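Local coordinates for protein GrgF (Penicillium sp. sh18, PDB 6LZH) that acts as a polyketide transferase in the biosynthesis of gregatin A, using an alpha/beta hydrolase fold, at residues Gln108-Leu122 with Arg130-Asp142. Numbering follows the deposited sequence.
Sequences QIALWGLCFGGNVTL and RVAAAIAVAPLID
Val-137 N donates to Gly-113 O at 2.7 Å, and Cys-115 N returns a bond to Val-137 O. Both are nearly straight. They end a series of parallel backbone bonds that runs through Leu-111, Ile-135 and Gly-113; the bond from Ala-132 N to Ile-109 O precedes it. Past the strands, Leu-140 N reaches Cys-115 O at 3.1 Å from above the carbonyl plane. Gly-118 N binds the same oxygen from the opposite face. Asn-119 adds a side-chain bond, ND2 to Leu-140 O at 3.0 Å, with the acceptor lying in its amide plane. Its CG is anti to the backbone N (chi1 -180°), which turns the amide to the 139-142 loop. A water links the same ND2 to Ile-141 O, while OD1 is held by Trp-218.

On one sheet face, Val-137 CG2 sits over the rim of the Trp-112 ring, 3.8 Å from CZ2. Ile-135 CG2 meets CD1 of the same indole obliquely. Gln-284 accepts from its NE1. With alanine at Trp-112, Val-137 and Ile-135 are likely to lose their indole cover, and Gln-284 OE1 its donor. Further along, Leu-114 CD1 packs on Val-137 CG1. On the other face, helix 116-122 runs back over strand 133-137. Leu-122 CD1 touches Ala-136 CB at 3.7 Å, and Thr-121 CG2 rests near Ala-134 CB. A CB on Gly-118 would crowd Ala-136 CB and Pro-139 CB; one on Gly-113 would clash with Gly-117 O.

Cys-115 has positive phi (62°) at the helix N-cap and adjoins His-269; Ala-138 touches Asp-240. Cys-115, His-269 and Asp-240 probably form the catalytic triad. The beta-alpha-beta unit is consistent with the nucleophile elbow (Gly-113, Cys-115, Gly-117) of the alpha/beta hydrolase fold.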
ATOM      1  N   GLN A 108      15.187 -22.954  -6.449  1.00 20.49           N
ATOM      2  CA  GLN A 108      15.894 -22.845  -5.173  1.00 18.51           C
ATOM      3  C   GLN A 108      16.250 -21.393  -4.873  1.00 19.34           C
ATOM      4  O   GLN A 108      17.357 -21.081  -4.430  1.00 19.19           O
ATOM      5  CB  GLN A 108      17.152 -23.714  -5.155  1.00 14.61           C
ATOM      6  CG  GLN A 108      16.884 -25.184  -5.506  1.00 20.10           C
ATOM      7  CD  GLN A 108      18.130 -26.025  -5.452  1.00 19.55           C
ATOM      8  OE1 GLN A 108      19.191 -25.617  -5.934  1.00 20.14           O
ATOM      9  NE2 GLN A 108      18.015 -27.223  -4.877  1.00 27.55           N
ATOM     10  N   ILE A 109      15.322 -20.481  -5.105  1.00 20.36           N
ATOM     11  CA  ILE A 109      15.547 -19.067  -4.825  1.00 18.21           C
ATOM     12  C   ILE A 109      14.823 -18.732  -3.538  1.00 18.26           C
ATOM     13  O   ILE A 109      13.592 -18.829  -3.472  1.00 18.14           O
ATOM     14  CB  ILE A 109      15.070 -18.177  -5.976  1.00 17.81           C
ATOM     15  CG1 ILE A 109      15.936 -18.444  -7.214  1.00 17.77           C
ATOM     16  CG2 ILE A 109      15.142 -16.702  -5.558  1.00 17.01           C
ATOM     17  CD1 ILE A 109      15.497 -17.689  -8.458  1.00 21.97           C
ATOM     18  N   ALA A 110      15.585 -18.355  -2.520  1.00 15.73           N
ATOM     19  CA  ALA A 110      15.039 -18.021  -1.215  1.00 17.02           C
ATOM     20  C   ALA A 110      15.190 -16.522  -0.948  1.00 12.83           C
ATOM     21  O   ALA A 110      15.989 -15.831  -1.580  1.00 16.94           O
ATOM     22  CB  ALA A 110      15.727 -18.854  -0.123  1.00 16.78           C
ATOM     23  N   LEU A 111      14.370 -16.013  -0.036  1.00 13.99           N
ATOM     24  CA  LEU A 111      14.454 -14.638   0.428  1.00 15.14           C
ATOM     25  C   LEU A 111      14.875 -14.642   1.889  1.00 15.32           C
ATOM     26  O   LEU A 111      14.429 -15.494   2.663  1.00 15.71           O
ATOM     27  CB  LEU A 111      13.104 -13.921   0.291  1.00 12.19           C
ATOM     28  CG  LEU A 111      12.465 -13.867  -1.102  1.00 13.68           C
ATOM     29  CD1 LEU A 111      11.148 -13.078  -1.037  1.00 11.28           C
ATOM     30  CD2 LEU A 111      13.446 -13.256  -2.108  1.00 10.16           C
ATOM     31  N   TRP A 112      15.687 -13.660   2.269  1.00 13.09           N
ATOM     32  CA  TRP A 112      16.192 -13.533   3.632  1.00 13.27           C
ATOM     33  C   TRP A 112      16.171 -12.057   3.985  1.00 12.36           C
ATOM     34  O   TRP A 112      16.563 -11.220   3.176  1.00 13.78           O
ATOM     35  CB  TRP A 112      17.618 -14.105   3.718  1.00 13.26           C
ATOM     36  CG  TRP A 112      18.332 -14.112   5.061  1.00 12.47           C
ATOM     37  CD1 TRP A 112      18.607 -15.214   5.843  1.00 15.91           C
ATOM     38  CD2 TRP A 112      18.943 -13.001   5.717  1.00 13.40           C
ATOM     39  NE1 TRP A 112      19.307 -14.839   6.970  1.00 12.59           N
ATOM     40  CE2 TRP A 112      19.530 -13.488   6.917  1.00 15.33           C
ATOM     41  CE3 TRP A 112      19.036 -11.634   5.425  1.00 14.97           C
ATOM     42  CZ2 TRP A 112      20.209 -12.652   7.810  1.00 15.36           C
ATOM     43  CZ3 TRP A 112      19.707 -10.801   6.327  1.00 16.88           C
ATOM     44  CH2 TRP A 112      20.283 -11.314   7.493  1.00 14.34           C
ATOM     45  N   GLY A 113      15.721 -11.720   5.178  1.00 13.83           N
ATOM     46  CA  GLY A 113      15.638 -10.318   5.556  1.00 11.40           C
ATOM     47  C   GLY A 113      15.888 -10.123   7.029  1.00 13.05           C
ATOM     48  O   GLY A 113      15.463 -10.933   7.860  1.00 13.59           O
ATOM     49  N   LEU A 114      16.556  -9.012   7.360  1.00 11.37           N
ATOM     50  CA  LEU A 114      16.824  -8.623   8.740  1.00 14.51           C
ATOM     51  C   LEU A 114      16.025  -7.367   9.070  1.00 15.60           C
ATOM     52  O   LEU A 114      16.026  -6.398   8.305  1.00 14.12           O
ATOM     53  CB  LEU A 114      18.322  -8.366   8.948  1.00 13.29           C
ATOM     54  CG  LEU A 114      18.726  -7.768  10.297  1.00 16.81           C
ATOM     55  CD1 LEU A 114      18.443  -8.750  11.463  1.00 18.38           C
ATOM     56  CD2 LEU A 114      20.188  -7.380  10.285  1.00 16.63           C
ATOM     57  N   CYS A 115      15.339  -7.381  10.208  1.00 16.71           N
ATOM     58  CA  CYS A 115      14.660  -6.192  10.742  1.00 16.46           C
ATOM     59  C   CYS A 115      13.606  -5.756   9.728  1.00 16.60           C
ATOM     60  O   CYS A 115      12.728  -6.566   9.380  1.00 15.63           O
ATOM     61  CB  CYS A 115      15.737  -5.151  11.096  1.00 17.44           C
ATOM     62  SG  CYS A 115      15.090  -3.553  11.729  1.00 22.27           S
ATOM     63  N   PHE A 116      13.599  -4.509   9.241  1.00 15.03           N
ATOM     64  CA  PHE A 116      12.601  -4.112   8.256  1.00 17.67           C
ATOM     65  C   PHE A 116      12.697  -4.970   6.999  1.00 16.29           C
ATOM     66  O   PHE A 116      11.679  -5.231   6.354  1.00 15.90           O
ATOM     67  CB  PHE A 116      12.762  -2.631   7.915  1.00 16.84           C
ATOM     68  CG  PHE A 116      11.728  -2.148   6.917  1.00 24.61           C
ATOM     69  CD1 PHE A 116      10.477  -1.776   7.343  1.00 22.88           C
ATOM     70  CD2 PHE A 116      12.019  -2.085   5.562  1.00 23.20           C
ATOM     71  CE1 PHE A 116       9.523  -1.334   6.448  1.00 26.26           C
ATOM     72  CE2 PHE A 116      11.072  -1.649   4.662  1.00 21.93           C
ATOM     73  CZ  PHE A 116       9.827  -1.276   5.101  1.00 22.51           C
ATOM     74  N   GLY A 117      13.905  -5.416   6.640  1.00 15.41           N
ATOM     75  CA  GLY A 117      14.061  -6.320   5.514  1.00 13.95           C
ATOM     76  C   GLY A 117      13.315  -7.632   5.692  1.00 16.20           C
ATOM     77  O   GLY A 117      12.913  -8.245   4.696  1.00 14.47           O
ATOM     78  N   GLY A 118      13.084  -8.042   6.944  1.00 11.58           N
ATOM     79  CA  GLY A 118      12.338  -9.257   7.205  1.00 15.24           C
ATOM     80  C   GLY A 118      10.853  -9.068   7.026  1.00 13.91           C
ATOM     81  O   GLY A 118      10.156  -9.999   6.624  1.00 15.95           O
ATOM     82  N   ASN A 119      10.358  -7.866   7.316  1.00 13.41           N
ATOM     83  CA  ASN A 119       8.980  -7.519   6.998  1.00 14.65           C
ATOM     84  C   ASN A 119       8.753  -7.600   5.491  1.00 14.08           C
ATOM     85  O   ASN A 119       7.841  -8.284   5.020  1.00 15.11           O
ATOM     86  CB  ASN A 119       8.684  -6.117   7.537  1.00 14.90           C
ATOM     87  CG  ASN A 119       7.255  -5.647   7.260  1.00 19.54           C
ATOM     88  OD1 ASN A 119       6.822  -5.572   6.119  1.00 17.41           O
ATOM     89  ND2 ASN A 119       6.538  -5.288   8.321  1.00 17.83           N
ATOM     90  N   VAL A 120       9.612  -6.942   4.719  1.00 12.43           N
ATOM     91  CA  VAL A 120       9.476  -6.944   3.256  1.00 14.30           C
ATOM     92  C   VAL A 120       9.644  -8.357   2.691  1.00 16.81           C
ATOM     93  O   VAL A 120       8.971  -8.747   1.722  1.00 14.29           O
ATOM     94  CB  VAL A 120      10.497  -5.950   2.670  1.00 18.25           C
ATOM     95  CG1 VAL A 120      10.655  -6.113   1.184  1.00 19.16           C
ATOM     96  CG2 VAL A 120      10.096  -4.515   3.030  1.00 16.00           C
ATOM     97  N   THR A 121      10.570  -9.131   3.261  1.00 15.74           N
ATOM     98  CA  THR A 121      10.773 -10.521   2.838  1.00 13.70           C
ATOM     99  C   THR A 121       9.500 -11.351   3.014  1.00 14.52           C
ATOM    100  O   THR A 121       9.089 -12.080   2.102  1.00 13.04           O
ATOM    101  CB  THR A 121      11.948 -11.130   3.626  1.00 13.37           C
ATOM    102  OG1 THR A 121      13.188 -10.567   3.165  1.00 14.92           O
ATOM    103  CG2 THR A 121      12.030 -12.670   3.449  1.00 14.43           C
ATOM    104  N   LEU A 122       8.871 -11.279   4.195  1.00 12.71           N
ATOM    105  CA  LEU A 122       7.638 -12.032   4.413  1.00 13.85           C
ATOM    106  C   LEU A 122       6.531 -11.586   3.454  1.00 14.72           C
ATOM    107  O   LEU A 122       5.755 -12.412   2.952  1.00 14.76           O
ATOM    108  CB  LEU A 122       7.184 -11.876   5.868  1.00 14.11           C
ATOM    109  CG  LEU A 122       8.137 -12.500   6.894  1.00 15.47           C
ATOM    110  CD1 LEU A 122       7.837 -12.034   8.302  1.00 13.81           C
ATOM    111  CD2 LEU A 122       8.154 -14.035   6.800  1.00 12.30           C
ATOM    112  N   ARG A 130       7.105 -18.047  -6.941  1.00 20.11           N
ATOM    113  CA  ARG A 130       8.404 -18.438  -7.474  1.00 20.12           C
ATOM    114  C   ARG A 130       9.460 -18.542  -6.383  1.00 19.10           C
ATOM    115  O   ARG A 130      10.524 -19.115  -6.625  1.00 22.40           O
ATOM    116  CB  ARG A 130       8.870 -17.444  -8.545  1.00 20.54           C
ATOM    117  CG  ARG A 130       7.856 -17.261  -9.699  1.00 20.08           C
ATOM    118  CD  ARG A 130       8.251 -16.081 -10.576  1.00 22.84           C
ATOM    119  NE  ARG A 130       8.349 -14.857  -9.784  1.00 22.45           N
ATOM    120  CZ  ARG A 130       8.938 -13.741 -10.202  1.00 21.46           C
ATOM    121  NH1 ARG A 130       9.473 -13.680 -11.425  1.00 16.87           N
ATOM    122  NH2 ARG A 130       8.985 -12.683  -9.395  1.00 17.26           N
ATOM    123  N   VAL A 131       9.196 -18.005  -5.193  1.00 19.53           N
ATOM    124  CA  VAL A 131      10.142 -18.071  -4.084  1.00 20.61           C
ATOM    125  C   VAL A 131      10.034 -19.451  -3.447  1.00 18.76           C
ATOM    126  O   VAL A 131       8.927 -19.924  -3.159  1.00 20.69           O
ATOM    127  CB  VAL A 131       9.851 -16.943  -3.072  1.00 19.33           C
ATOM    128  CG1 VAL A 131      10.652 -17.120  -1.791  1.00 18.17           C
ATOM    129  CG2 VAL A 131      10.116 -15.575  -3.720  1.00 18.16           C
ATOM    130  N   ALA A 132      11.178 -20.105  -3.227  1.00 15.37           N
ATOM    131  CA  ALA A 132      11.164 -21.454  -2.688  1.00 15.98           C
ATOM    132  C   ALA A 132      11.104 -21.486  -1.168  1.00 17.06           C
ATOM    133  O   ALA A 132      10.616 -22.469  -0.602  1.00 16.04           O
ATOM    134  CB  ALA A 132      12.391 -22.229  -3.175  1.00 17.55           C
ATOM    135  N   ALA A 133      11.556 -20.422  -0.500  1.00 16.59           N
ATOM    136  CA  ALA A 133      11.654 -20.393   0.959  1.00 17.17           C
ATOM    137  C   ALA A 133      11.953 -18.963   1.378  1.00 13.68           C
ATOM    138  O   ALA A 133      12.499 -18.184   0.600  1.00 16.59           O
ATOM    139  CB  ALA A 133      12.750 -21.347   1.478  1.00 13.63           C
ATOM    140  N   ALA A 134      11.594 -18.627   2.621  1.00 12.28           N
ATOM    141  CA  ALA A 134      11.794 -17.278   3.128  1.00 11.88           C
ATOM    142  C   ALA A 134      12.261 -17.350   4.573  1.00 15.92           C
ATOM    143  O   ALA A 134      11.738 -18.155   5.348  1.00 14.95           O
ATOM    144  CB  ALA A 134      10.507 -16.439   3.045  1.00 11.00           C
ATOM    145  N   ILE A 135      13.235 -16.501   4.931  1.00 12.33           N
ATOM    146  CA  ILE A 135      13.733 -16.391   6.303  1.00 10.25           C
ATOM    147  C   ILE A 135      13.638 -14.939   6.750  1.00 15.34           C
ATOM    148  O   ILE A 135      14.175 -14.043   6.081  1.00 11.77           O
ATOM    149  CB  ILE A 135      15.191 -16.875   6.426  1.00 11.58           C
ATOM    150  CG1 ILE A 135      15.319 -18.347   5.992  1.00 11.67           C
ATOM    151  CG2 ILE A 135      15.691 -16.636   7.877  1.00 13.76           C
ATOM    152  CD1 ILE A 135      16.807 -18.797   5.806  1.00 15.06           C
ATOM    153  N   ALA A 136      12.980 -14.708   7.891  1.00 11.05           N
ATOM    154  CA  ALA A 136      12.891 -13.381   8.492  1.00 16.42           C
ATOM    155  C   ALA A 136      13.640 -13.389   9.822  1.00 15.54           C
ATOM    156  O   ALA A 136      13.316 -14.173  10.718  1.00 16.13           O
ATOM    157  CB  ALA A 136      11.429 -12.962   8.694  1.00 15.69           C
ATOM    158  N   VAL A 137      14.643 -12.528   9.941  1.00 12.42           N
ATOM    159  CA  VAL A 137      15.439 -12.407  11.157  1.00 14.83           C
ATOM    160  C   VAL A 137      15.063 -11.117  11.867  1.00 13.07           C
ATOM    161  O   VAL A 137      15.213 -10.025  11.302  1.00 13.66           O
ATOM    162  CB  VAL A 137      16.942 -12.434  10.849  1.00 11.15           C
ATOM    163  CG1 VAL A 137      17.710 -12.272  12.135  1.00 12.50           C
ATOM    164  CG2 VAL A 137      17.326 -13.720  10.103  1.00 14.17           C
ATOM    165  N   ALA A 138      14.609 -11.244  13.131  1.00 16.87           N
ATOM    166  CA  ALA A 138      14.145 -10.149  13.961  1.00 14.72           C
ATOM    167  C   ALA A 138      13.290  -9.151  13.173  1.00 17.95           C
ATOM    168  O   ALA A 138      13.598  -7.950  13.170  1.00 18.28           O
ATOM    169  CB  ALA A 138      15.335  -9.455  14.622  1.00 14.68           C
ATOM    170  N   PRO A 139      12.216  -9.594  12.502  1.00 15.08           N
ATOM    171  CA  PRO A 139      11.477  -8.679  11.618  1.00 15.52           C
ATOM    172  C   PRO A 139      10.796  -7.552  12.373  1.00 19.25           C
ATOM    173  O   PRO A 139      10.268  -7.740  13.472  1.00 17.74           O
ATOM    174  CB  PRO A 139      10.444  -9.585  10.946  1.00 16.30           C
ATOM    175  CG  PRO A 139      10.258 -10.743  11.903  1.00 17.07           C
ATOM    176  CD  PRO A 139      11.676 -10.968  12.439  1.00 14.97           C
ATOM    177  N   LEU A 140      10.809  -6.368  11.761  1.00 17.94           N
ATOM    178  CA  LEU A 140      10.089  -5.215  12.299  1.00 18.46           C
ATOM    179  C   LEU A 140       8.630  -5.346  11.877  1.00 17.56           C
ATOM    180  O   LEU A 140       8.335  -5.387  10.681  1.00 20.95           O
ATOM    181  CB  LEU A 140      10.711  -3.917  11.777  1.00 22.47           C
ATOM    182  CG  LEU A 140      10.057  -2.538  11.934  1.00 24.91           C
ATOM    183  CD1 LEU A 140       9.412  -2.363  13.294  1.00 27.67           C
ATOM    184  CD2 LEU A 140      11.134  -1.480  11.729  1.00 23.89           C
ATOM    185  N   ILE A 141       7.728  -5.467  12.847  1.00 18.00           N
ATOM    186  CA  ILE A 141       6.331  -5.784  12.559  1.00 18.65           C
ATOM    187  C   ILE A 141       5.458  -4.531  12.547  1.00 25.34           C
ATOM    188  O   ILE A 141       4.569  -4.395  11.701  1.00 25.11           O
ATOM    189  CB  ILE A 141       5.787  -6.823  13.567  1.00 18.83           C
ATOM    190  CG1 ILE A 141       6.549  -8.147  13.470  1.00 18.59           C
ATOM    191  CG2 ILE A 141       4.300  -7.061  13.357  1.00 19.12           C
ATOM    192  CD1 ILE A 141       6.705  -8.682  12.054  1.00 17.98           C
ATOM    193  N   ASP A 142       5.672  -3.606  13.484  1.00 25.00           N
ATOM    194  CA  ASP A 142       4.779  -2.460  13.606  1.00 32.74           C
ATOM    195  C   ASP A 142       5.583  -1.188  13.810  1.00 35.80           C
ATOM    196  O   ASP A 142       6.403  -1.113  14.729  1.00 40.07           O
ATOM    197  CB  ASP A 142       3.795  -2.659  14.767  1.00 35.69           C
ATOM    198  CG  ASP A 142       2.776  -1.538  14.868  1.00 41.11           C
ATOM    199  OD1 ASP A 142       2.255  -1.102  13.812  1.00 38.46           O
ATOM    200  OD2 ASP A 142       2.493  -1.105  16.005  1.00 41.48           O
TER
HETATM  201  O   HOH W   1      12.565 -20.881  -6.239  1.00 20.76           O
HETATM  202  O   HOH W   2       3.721  -4.140   9.095  1.00 20.40           O